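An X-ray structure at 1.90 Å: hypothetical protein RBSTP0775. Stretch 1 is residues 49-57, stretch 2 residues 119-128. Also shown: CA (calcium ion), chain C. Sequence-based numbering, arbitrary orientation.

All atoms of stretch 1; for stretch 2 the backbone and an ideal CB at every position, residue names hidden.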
# COMPACT_ATOMS: atom_id res chain seq x y z
N GLN A 49 -1.81 21.05 -6.42
CA GLN A 49 -2.29 21.90 -5.33
C GLN A 49 -1.08 22.40 -4.55
O GLN A 49 -1.22 23.00 -3.48
CB GLN A 49 -3.21 21.12 -4.39
CG GLN A 49 -4.41 20.47 -5.05
CD GLN A 49 -5.16 21.40 -5.97
OE1 GLN A 49 -5.53 22.51 -5.58
NE2 GLN A 49 -5.38 20.96 -7.21
N GLY A 50 0.12 22.13 -5.07
CA GLY A 50 1.33 22.59 -4.41
C GLY A 50 1.90 21.67 -3.35
O GLY A 50 2.68 22.10 -2.51
N ILE A 51 1.51 20.39 -3.39
CA ILE A 51 2.01 19.43 -2.42
C ILE A 51 3.04 18.49 -3.04
O ILE A 51 2.78 17.88 -4.08
CB ILE A 51 0.87 18.54 -1.85
CG1 ILE A 51 -0.27 19.42 -1.32
CG2 ILE A 51 1.43 17.63 -0.76
CD1 ILE A 51 0.12 20.37 -0.21
N SER A 52 4.21 18.37 -2.41
CA SER A 52 5.24 17.46 -2.90
C SER A 52 4.89 16.09 -2.33
O SER A 52 4.88 15.91 -1.11
CB SER A 52 6.63 17.88 -2.43
OG SER A 52 7.06 19.04 -3.11
N VAL A 53 4.62 15.13 -3.21
CA VAL A 53 4.24 13.78 -2.80
C VAL A 53 5.18 12.69 -3.34
O VAL A 53 5.50 12.67 -4.53
CB VAL A 53 2.81 13.44 -3.29
CG1 VAL A 53 2.37 12.07 -2.77
CG2 VAL A 53 1.83 14.52 -2.85
N CYS A 54 5.60 11.80 -2.45
CA CYS A 54 6.47 10.67 -2.79
C CYS A 54 5.54 9.44 -2.73
O CYS A 54 4.82 9.27 -1.75
CB CYS A 54 7.61 10.54 -1.77
SG CYS A 54 8.74 9.16 -2.07
N VAL A 55 5.57 8.60 -3.76
CA VAL A 55 4.68 7.44 -3.80
C VAL A 55 5.39 6.09 -3.80
O VAL A 55 6.40 5.91 -4.48
CB VAL A 55 3.78 7.49 -5.06
CG1 VAL A 55 2.77 6.35 -5.03
CG2 VAL A 55 3.08 8.85 -5.17
N PHE A 56 4.86 5.15 -3.02
CA PHE A 56 5.40 3.79 -2.94
C PHE A 56 4.27 2.84 -3.33
O PHE A 56 3.11 3.10 -3.01
CB PHE A 56 5.86 3.46 -1.51
CG PHE A 56 7.14 4.12 -1.11
CD1 PHE A 56 8.36 3.56 -1.46
CD2 PHE A 56 7.13 5.32 -0.41
CE1 PHE A 56 9.57 4.18 -1.11
CE2 PHE A 56 8.33 5.95 -0.05
CZ PHE A 56 9.54 5.38 -0.40
N HIS A 57 4.62 1.76 -4.02
CA HIS A 57 3.65 0.76 -4.46
C HIS A 57 4.11 -0.56 -3.86
O HIS A 57 5.15 -1.09 -4.26
CB HIS A 57 3.64 0.69 -5.99
CG HIS A 57 3.30 1.98 -6.66
ND1 HIS A 57 2.01 2.41 -6.83
CD2 HIS A 57 4.10 2.95 -7.18
CE1 HIS A 57 2.01 3.59 -7.44
NE2 HIS A 57 3.27 3.94 -7.66
N UNK A 119 16.82 3.75 -5.61
CA UNK A 119 16.69 4.71 -4.52
C UNK A 119 15.51 5.66 -4.67
O UNK A 119 15.19 6.11 -5.77
CB UNK A 119 17.98 5.53 -4.40
N UNK A 120 14.85 5.93 -3.56
CA UNK A 120 13.73 6.86 -3.54
C UNK A 120 14.06 7.95 -2.53
O UNK A 120 14.40 7.66 -1.39
CB UNK A 120 12.42 6.16 -3.19
N UNK A 121 13.99 9.20 -2.96
CA UNK A 121 14.29 10.32 -2.08
C UNK A 121 13.03 10.85 -1.41
O UNK A 121 12.05 11.18 -2.08
CB UNK A 121 14.98 11.44 -2.86
N UNK A 122 13.07 10.93 -0.08
CA UNK A 122 11.95 11.44 0.71
C UNK A 122 12.17 12.92 0.97
O UNK A 122 11.23 13.71 0.95
CB UNK A 122 11.80 10.67 2.03
N UNK A 123 13.43 13.26 1.21
CA UNK A 123 13.88 14.63 1.47
C UNK A 123 12.82 15.60 1.97
O UNK A 123 12.36 15.48 3.11
CB UNK A 123 14.48 15.20 0.19
N UNK A 124 12.42 16.57 1.14
CA UNK A 124 11.44 17.55 1.59
C UNK A 124 10.00 17.27 1.17
O UNK A 124 9.21 18.20 0.97
CB UNK A 124 11.84 18.93 1.07
N UNK A 125 9.64 15.99 1.06
CA UNK A 125 8.27 15.63 0.68
C UNK A 125 7.31 16.17 1.75
O UNK A 125 7.63 16.17 2.94
CB UNK A 125 8.12 14.12 0.52
N UNK A 126 6.13 16.62 1.32
CA UNK A 126 5.13 17.09 2.27
C UNK A 126 4.31 15.88 2.71
O UNK A 126 3.87 15.78 3.86
CB UNK A 126 4.24 18.18 1.66
N UNK A 127 4.12 14.94 1.78
CA UNK A 127 3.36 13.74 2.05
C UNK A 127 3.99 12.52 1.39
O UNK A 127 4.60 12.63 0.32
CB UNK A 127 1.92 13.91 1.57
N UNK A 128 3.82 11.37 2.02
CA UNK A 128 4.32 10.11 1.49
C UNK A 128 3.07 9.27 1.29
O UNK A 128 2.27 9.10 2.22
CB UNK A 128 5.34 9.44 2.41
CA CA C . 11.95 17.86 -3.38

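Position 119 lies beyond the reach of stretch 1, which therefore sets no preference; Thr 119 fills it.

At position 120 CA-to-CB points toward stretch 1, and the ideal CB lies 4.0 Å from Phe 56 CE1. An aromatic ring and a sulfur offer apolar surface at short range, so a compact aliphatic or small residue would suit. The residue is Val 120, whose CG1 packs 3.3 Å from Cys 54 SG and 3.6 Å from Phe 56 CZ.

Position 121 points away, leaving the choice open; it is Tyr 121.

At position 122 CA-to-CB points sideways, with the ideal CB 5.3 Å from Cys 54 SG. A longer apolar chain could bridge this gap. Leu 122 does so: its CD2 approaches Cys 54 SG at 3.5 Å and meets the Phe 56 ring at its edge, 3.8 Å from CE2.

Position 123 is out of reach, and its phi of 23° is one that glycine would accommodate easily; the deposited residue is Ser 123.

Position 124 points sideways with no atom of stretch 1 near its ideal CB, but the calcium ion favours an oxygen ligand, most naturally a carboxylate. Asp 124 binds the ion through OD1 at 2.3 Å.

The ideal CB of position 125 lies 4.0 Å from Ser 52 O, which favours a small residue. Ser 125 donates from OG to Leu 122 O at 2.6 Å, bracing the turn.

Position 126 points toward stretch 1, beside the backbone NH of Ser 52, so a short acceptor such as aspartate or asparagine would suit. Asp 126 accepts from Ser 52 N at OD2 (2.8 Å, 173°), while its own N donates to Ser 52 O at 2.8 Å.

At position 127 the backbone pairs in parallel with Val 53: N donates to Ser 52 O at 3.1 Å, and O accepts from Cys 54 N at 3.1 Å. The ideal CB, 4.4 Å from Ile 51 CG2 and 4.5 Å from Val 53 CG2, calls for an apolar chain. Met 127, a selenomethionine, brings CG to 3.7 Å from Ile 51 CG2.

Position 128 shares a sheet face with Cys 54, and its ideal CB lies 5.2 Å from Phe 56 CE2. Branched or longer aliphatics would suit. Ile 128 reaches Cys 54 CB with CD1 at 3.6 Å and the edge of the Phe 56 ring with CG2, 3.8 Å from CD2.

Stretch 2, residues 119-128: TVYLSDSDMI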
# COMPACT_ATOMS: atom_id res chain seq x y z
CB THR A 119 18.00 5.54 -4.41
OG1 THR A 119 19.09 4.65 -4.11
CG2 THR A 119 17.88 6.59 -3.32
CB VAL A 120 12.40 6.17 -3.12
CG1 VAL A 120 11.28 7.21 -3.03
CG2 VAL A 120 12.03 5.09 -4.12
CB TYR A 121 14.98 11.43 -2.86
CG TYR A 121 16.38 11.06 -3.28
CD1 TYR A 121 17.46 11.32 -2.44
CD2 TYR A 121 16.61 10.41 -4.49
CE1 TYR A 121 18.75 10.93 -2.79
CE2 TYR A 121 17.90 10.01 -4.85
CZ TYR A 121 18.96 10.27 -4.00
OH TYR A 121 20.24 9.88 -4.35
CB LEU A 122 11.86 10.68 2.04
CG LEU A 122 11.66 9.17 1.89
CD1 LEU A 122 11.47 8.54 3.27
CD2 LEU A 122 10.45 8.90 1.01
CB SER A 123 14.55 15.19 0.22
OG SER A 123 15.56 14.32 -0.24
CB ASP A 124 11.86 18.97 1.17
CG ASP A 124 11.75 19.19 -0.32
OD1 ASP A 124 11.92 18.23 -1.09
OD2 ASP A 124 11.51 20.35 -0.73
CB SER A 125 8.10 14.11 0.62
OG SER A 125 8.95 13.51 -0.35
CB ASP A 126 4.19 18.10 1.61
CG ASP A 126 4.90 19.36 1.19
OD1 ASP A 126 5.53 20.01 2.05
OD2 ASP A 126 4.82 19.71 -0.01
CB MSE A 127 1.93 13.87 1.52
CG MSE A 127 1.20 15.14 1.93
SE MSE A 127 -0.69 15.10 1.42
CE MSE A 127 -1.26 16.73 2.30
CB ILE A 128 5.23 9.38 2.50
CG1 ILE A 128 6.40 10.28 2.92
CG2 ILE A 128 5.73 8.06 1.89
CD1 ILE A 128 7.22 10.79 1.76
O HOH W 1 3.28 22.56 0.27
O HOH W 2 6.62 21.22 -1.64
O HOH W 3 9.71 18.95 -2.85
O HOH W 4 13.55 19.00 -4.73
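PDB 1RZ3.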